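PDB 3R1P: odorant binding protein, antennal from Anopheles gambiae, which probably binds odorant molecules in the mosquito antenna, and here carries palmitic acid in a pocket of its all-helical fold. Local coordinates for residues E116-K119 / F120-L124; E105-K108 / C109-A113. All coordinates share one frame; numbering follows the deposited sequence.

Contact 1. Residues E116-K119 / F120-L124; sequences EVIK and FCHLL. With PLM (palmitic acid), chain G.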
loop_
_atom_site.group_PDB
_atom_site.type_symbol
_atom_site.label_atom_id
_atom_site.label_comp_id
_atom_site.label_asym_id
_atom_site.label_seq_id
_atom_site.Cartn_x
_atom_site.Cartn_y
_atom_site.Cartn_z
ATOM N N GLU A 116 -0.735 -3.469 -12.477
ATOM C CA GLU A 116 -1.516 -3.159 -11.276
ATOM C C GLU A 116 -0.850 -2.108 -10.411
ATOM O O GLU A 116 -1.525 -1.155 -10.014
ATOM C CB GLU A 116 -1.940 -4.399 -10.472
ATOM C CG GLU A 116 -0.895 -5.496 -10.340
ATOM C CD GLU A 116 -1.441 -6.891 -10.150
ATOM O OE1 GLU A 116 -2.653 -7.105 -10.388
ATOM O OE2 GLU A 116 -0.649 -7.794 -9.794
ATOM N N VAL A 117 0.479 -2.245 -10.176
ATOM C CA VAL A 117 1.242 -1.256 -9.403
ATOM C C VAL A 117 1.096 0.137 -10.061
ATOM O O VAL A 117 0.761 1.095 -9.367
ATOM C CB VAL A 117 2.724 -1.669 -9.170
ATOM C CG1 VAL A 117 3.500 -0.601 -8.407
ATOM C CG2 VAL A 117 2.815 -3.005 -8.432
ATOM N N ILE A 118 1.299 0.225 -11.398
ATOM C CA ILE A 118 1.207 1.469 -12.176
ATOM C C ILE A 118 -0.169 2.162 -12.031
ATOM O O ILE A 118 -0.222 3.369 -11.801
ATOM C CB ILE A 118 1.641 1.250 -13.665
ATOM C CG1 ILE A 118 3.150 0.939 -13.754
ATOM C CG2 ILE A 118 1.308 2.467 -14.536
ATOM C CD1 ILE A 118 3.675 0.432 -15.152
ATOM N N LYS A 119 -1.262 1.391 -12.147
ATOM C CA LYS A 119 -2.631 1.898 -12.015
ATOM C C LYS A 119 -2.878 2.551 -10.653
ATOM O O LYS A 119 -3.373 3.678 -10.618
ATOM C CB LYS A 119 -3.654 0.799 -12.302
ATOM C CG LYS A 119 -3.804 0.518 -13.801
ATOM C CD LYS A 119 -4.742 -0.653 -14.071
ATOM C CE LYS A 119 -4.800 -1.012 -15.537
ATOM N NZ LYS A 119 -5.792 -2.085 -15.799
ATOM N N PHE A 120 -2.478 1.876 -9.546
ATOM C CA PHE A 120 -2.599 2.421 -8.190
ATOM C C PHE A 120 -1.644 3.600 -8.011
ATOM O O PHE A 120 -2.001 4.590 -7.362
ATOM C CB PHE A 120 -2.347 1.343 -7.122
ATOM C CG PHE A 120 -3.499 0.390 -6.950
ATOM C CD1 PHE A 120 -4.646 0.780 -6.269
ATOM C CD2 PHE A 120 -3.434 -0.903 -7.453
ATOM C CE1 PHE A 120 -5.713 -0.101 -6.105
ATOM C CE2 PHE A 120 -4.508 -1.777 -7.306
ATOM C CZ PHE A 120 -5.639 -1.372 -6.628
ATOM N N CYS A 121 -0.446 3.507 -8.630
ATOM C CA CYS A 121 0.569 4.563 -8.606
ATOM C C CYS A 121 -0.015 5.852 -9.187
ATOM O O CYS A 121 0.070 6.888 -8.537
ATOM C CB CYS A 121 1.822 4.120 -9.355
ATOM S SG CYS A 121 3.142 5.351 -9.385
ATOM N N HIS A 122 -0.643 5.779 -10.380
ATOM C CA HIS A 122 -1.253 6.925 -11.055
ATOM C C HIS A 122 -2.410 7.533 -10.247
ATOM O O HIS A 122 -2.484 8.753 -10.106
ATOM C CB HIS A 122 -1.762 6.528 -12.449
ATOM C CG HIS A 122 -0.681 6.231 -13.449
ATOM N ND1 HIS A 122 -0.988 5.697 -14.685
ATOM C CD2 HIS A 122 0.664 6.377 -13.360
ATOM C CE1 HIS A 122 0.166 5.568 -15.320
ATOM N NE2 HIS A 122 1.190 5.954 -14.557
ATOM N N LEU A 123 -3.311 6.677 -9.735
ATOM C CA LEU A 123 -4.500 7.082 -8.976
ATOM C C LEU A 123 -4.162 7.891 -7.725
ATOM O O LEU A 123 -4.786 8.924 -7.471
ATOM C CB LEU A 123 -5.335 5.837 -8.601
ATOM C CG LEU A 123 -6.599 6.091 -7.769
ATOM C CD1 LEU A 123 -7.671 6.808 -8.588
ATOM C CD2 LEU A 123 -7.133 4.807 -7.178
ATOM N N LEU A 124 -3.179 7.417 -6.962
ATOM C CA LEU A 124 -2.769 8.014 -5.697
ATOM C C LEU A 124 -1.755 9.164 -5.893
ATOM O O LEU A 124 -1.928 10.210 -5.236
ATOM C CB LEU A 124 -2.059 6.947 -4.843
ATOM C CG LEU A 124 -2.936 5.877 -4.221
ATOM C CD1 LEU A 124 -2.143 4.611 -3.952
ATOM C CD2 LEU A 124 -3.601 6.388 -2.935
HETATM C C1 PLM G . -12.037 4.877 -2.497
HETATM O O1 PLM G . -13.072 5.356 -3.015
HETATM O O2 PLM G . -12.006 4.513 -1.299
HETATM C C2 PLM G . -10.798 4.743 -3.366
HETATM C C3 PLM G . -9.587 4.207 -2.596
HETATM C C4 PLM G . -8.538 3.580 -3.517
HETATM C C5 PLM G . -7.142 3.613 -2.890
HETATM C C6 PLM G . -6.402 2.281 -3.031
HETATM C C7 PLM G . -5.193 2.203 -2.098
HETATM C C8 PLM G . -4.596 0.799 -2.062
HETATM C C9 PLM G . -3.072 0.815 -2.151
HETATM C CA PLM G . -2.530 -0.571 -2.497
HETATM C CB PLM G . -1.038 -0.537 -2.812
HETATM C CC PLM G . -0.795 -0.124 -4.260
HETATM C CD PLM G . 0.441 -0.797 -4.854
HETATM C CE PLM G . 1.774 -0.175 -4.428
HETATM C CF PLM G . 1.661 1.212 -3.796
HETATM C CG PLM G . 1.539 2.293 -4.848
#
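One wall of the palmitic acid pocket is formed here by helix 114-125, where Phe120 meets both the turn before it and the ligand. Phe120 CB lies 3.6 Å from PLM CC, and ring atom CE1 of Phe120 is 3.9 Å from PLM C6. The ring also reaches back along the helix. Its edge meets the carbonyl of Glu116, with Phe120 CD2 3.2 Å from Glu116 O. Glu116 O also accepts the nearly straight hydrogen bond from Phe120 N (3.2 Å, 171°). Phe120 CG lies beside the backbone N (chi1 -76°), which turns the CD2 edge of the ring back to Glu116 O. Leu123 adds a looser touch, CD2 to PLM C4 at 4.1 Å.

In this PBP/GOBP-family fold the helix is tied down by a disulfide from Cys121 to Cys35. Regular i to i+4 hydrogen bonds run through the segment, among them Cys121 N to Val117 O. Ile118 and His122 lie side by side, one turn apart. Ile118 CG2 makes a CH-pi contact over the His122 ring, 3.7 Å from its centroid and 29° off the normal. Ile118 O lies over a face of the same ring, 3.3 Å from His122 CG, while accepting the hydrogen bond from His122 N.

Contact 2. Residues E105-K108 / C109-A113; sequences ETVK and CYFNA. With PLM (palmitic acid), chain G.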
loop_
_atom_site.group_PDB
_atom_site.type_symbol
_atom_site.label_atom_id
_atom_site.label_comp_id
_atom_site.label_asym_id
_atom_site.label_seq_id
_atom_site.Cartn_x
_atom_site.Cartn_y
_atom_site.Cartn_z
ATOM N N GLU A 105 5.436 -6.379 2.195
ATOM C CA GLU A 105 5.445 -7.789 1.797
ATOM C C GLU A 105 4.100 -8.241 1.237
ATOM O O GLU A 105 4.071 -9.054 0.313
ATOM C CB GLU A 105 5.873 -8.699 2.947
ATOM C CG GLU A 105 7.357 -8.648 3.274
ATOM C CD GLU A 105 7.809 -9.674 4.302
ATOM O OE1 GLU A 105 7.149 -10.731 4.437
ATOM O OE2 GLU A 105 8.849 -9.430 4.957
ATOM N N THR A 106 2.992 -7.711 1.783
ATOM C CA THR A 106 1.645 -8.058 1.301
ATOM C C THR A 106 1.467 -7.547 -0.152
ATOM O O THR A 106 1.001 -8.299 -1.010
ATOM C CB THR A 106 0.553 -7.547 2.276
ATOM O OG1 THR A 106 0.755 -8.114 3.568
ATOM C CG2 THR A 106 -0.866 -7.853 1.793
ATOM N N VAL A 107 1.849 -6.274 -0.415
ATOM C CA VAL A 107 1.764 -5.653 -1.748
ATOM C C VAL A 107 2.652 -6.408 -2.758
ATOM O O VAL A 107 2.187 -6.727 -3.853
ATOM C CB VAL A 107 2.029 -4.128 -1.704
ATOM C CG1 VAL A 107 2.191 -3.526 -3.101
ATOM C CG2 VAL A 107 0.904 -3.428 -0.961
ATOM N N LYS A 108 3.892 -6.738 -2.359
ATOM C CA LYS A 108 4.838 -7.514 -3.182
ATOM C C LYS A 108 4.239 -8.857 -3.597
ATOM O O LYS A 108 4.352 -9.247 -4.757
ATOM C CB LYS A 108 6.160 -7.738 -2.425
ATOM C CG LYS A 108 7.081 -6.515 -2.422
ATOM C CD LYS A 108 7.607 -6.095 -3.821
ATOM C CE LYS A 108 8.571 -7.084 -4.462
ATOM N NZ LYS A 108 9.852 -7.222 -3.702
ATOM N N CYS A 109 3.570 -9.535 -2.648
ATOM C CA CYS A 109 2.915 -10.823 -2.843
ATOM C C CYS A 109 1.702 -10.695 -3.788
ATOM O O CYS A 109 1.598 -11.447 -4.757
ATOM C CB CYS A 109 2.518 -11.387 -1.477
ATOM S SG CYS A 109 1.709 -13.007 -1.502
ATOM N N TYR A 110 0.784 -9.760 -3.478
ATOM C CA TYR A 110 -0.495 -9.566 -4.164
ATOM C C TYR A 110 -0.472 -8.795 -5.482
ATOM O O TYR A 110 -1.113 -9.223 -6.441
ATOM C CB TYR A 110 -1.533 -8.996 -3.192
ATOM C CG TYR A 110 -2.961 -9.215 -3.630
ATOM C CD1 TYR A 110 -3.521 -10.492 -3.646
ATOM C CD2 TYR A 110 -3.765 -8.144 -4.008
ATOM C CE1 TYR A 110 -4.833 -10.704 -4.070
ATOM C CE2 TYR A 110 -5.090 -8.339 -4.404
ATOM C CZ TYR A 110 -5.627 -9.619 -4.415
ATOM O OH TYR A 110 -6.935 -9.821 -4.804
ATOM N N PHE A 111 0.221 -7.647 -5.517
ATOM C CA PHE A 111 0.327 -6.821 -6.725
ATOM C C PHE A 111 1.662 -7.093 -7.423
ATOM O O PHE A 111 2.524 -6.224 -7.503
ATOM C CB PHE A 111 0.095 -5.322 -6.413
ATOM C CG PHE A 111 -1.222 -5.038 -5.725
ATOM C CD1 PHE A 111 -1.264 -4.709 -4.375
ATOM C CD2 PHE A 111 -2.425 -5.139 -6.417
ATOM C CE1 PHE A 111 -2.484 -4.444 -3.741
ATOM C CE2 PHE A 111 -3.645 -4.887 -5.778
ATOM C CZ PHE A 111 -3.666 -4.532 -4.449
ATOM N N ASN A 112 1.832 -8.338 -7.893
ATOM C CA ASN A 112 3.050 -8.808 -8.559
ATOM C C ASN A 112 3.195 -8.312 -10.005
ATOM O O ASN A 112 4.323 -8.192 -10.490
ATOM C CB ASN A 112 3.160 -10.338 -8.482
ATOM C CG ASN A 112 1.907 -11.091 -8.882
ATOM O OD1 ASN A 112 1.158 -10.701 -9.787
ATOM N ND2 ASN A 112 1.629 -12.168 -8.175
ATOM N N ALA A 113 2.061 -8.041 -10.694
ATOM C CA ALA A 113 2.052 -7.547 -12.074
ATOM C C ALA A 113 2.336 -6.047 -12.117
ATOM O O ALA A 113 1.792 -5.292 -11.313
ATOM C CB ALA A 113 0.724 -7.855 -12.750
HETATM C C1 PLM G . -12.037 4.877 -2.497
HETATM O O1 PLM G . -13.072 5.356 -3.015
HETATM O O2 PLM G . -12.006 4.513 -1.299
HETATM C C2 PLM G . -10.798 4.743 -3.366
HETATM C C3 PLM G . -9.587 4.207 -2.596
HETATM C C4 PLM G . -8.538 3.580 -3.517
HETATM C C5 PLM G . -7.142 3.613 -2.890
HETATM C C6 PLM G . -6.402 2.281 -3.031
HETATM C C7 PLM G . -5.193 2.203 -2.098
HETATM C C8 PLM G . -4.596 0.799 -2.062
HETATM C C9 PLM G . -3.072 0.815 -2.151
HETATM C CA PLM G . -2.530 -0.571 -2.497
HETATM C CB PLM G . -1.038 -0.537 -2.812
HETATM C CC PLM G . -0.795 -0.124 -4.260
HETATM C CD PLM G . 0.441 -0.797 -4.854
HETATM C CE PLM G . 1.774 -0.175 -4.428
HETATM C CF PLM G . 1.661 1.212 -3.796
HETATM C CG PLM G . 1.539 2.293 -4.848
#
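The Phe111 ring meets Val107 CG1 at its edge, near the ring plane, with Phe111 CD1 3.9 Å from that methyl. Over one face of the Phe111 ring lies Tyr110 CD2, offset toward the rim. The neighbouring Tyr110 ring in turn takes Phe111 CE1 at its edge, in plane. PLM CA approaches the Phe111 ring obliquely, 4.1 Å from Phe111 CE1.

The site is the C-terminal end of helix 99-110, a helix of the PBP/GOBP fold that borders the palmitic acid pocket. Three i to i+4 backbone hydrogen bonds close its last turns. Cys109 N bonds to Glu105 O and Tyr110 N to Thr106 O. Phe111 N gives the shortest of the three, 2.7 Å to Val107 O. Phe111 is the first residue to leave helical backbone angles, yet its N-H still completes the last turn.

Cys109 is joined by a disulfide to Cys91, next to this end of the helix. Cys109 CB packs 3.3 Å from Glu105 O. Tyr110 CB lies 3.4 Å from Thr106 O, and the hydroxyl of Tyr110 is hydrogen-bonded to that of Thr88. Thr106 OG1 is satisfied by Thr102 O, one turn back, and the bent chain of Lys108 brings NZ to the hydroxyl of Tyr104.

Val107 faces the ligand with both methyls. CG1 is anti to the backbone N (chi1 170°), and this same methyl touches both the Phe111 ring edge and the fatty chain. Val107 CG1 lies 3.6 Å from PLM CE, and Val107 CG2 is 3.9 Å from PLM CB.

Contact 2 comes first along the chain, at the end of helix 99-110. Contact 1 follows on helix 114-125, the next helix. They lie about 13 Å apart, centre to centre, and the short connection through Phe111 to Ala113 brings them together. Phe111 and Phe120 meet edge-to-face, with Phe111 CE2 3.6 Å from Phe120 CE2. Glu116 OE2 accepts a hydrogen bond from Ala113 N, the N-cap residue of the second helix. Val117 CG2 also packs on Phe111 O. Both contacts touch the same palmitic acid, so two successive helices and the turn between them line one pocket. Disulfides from Cys109 and Cys121 tie these helices to separate parts of the chain.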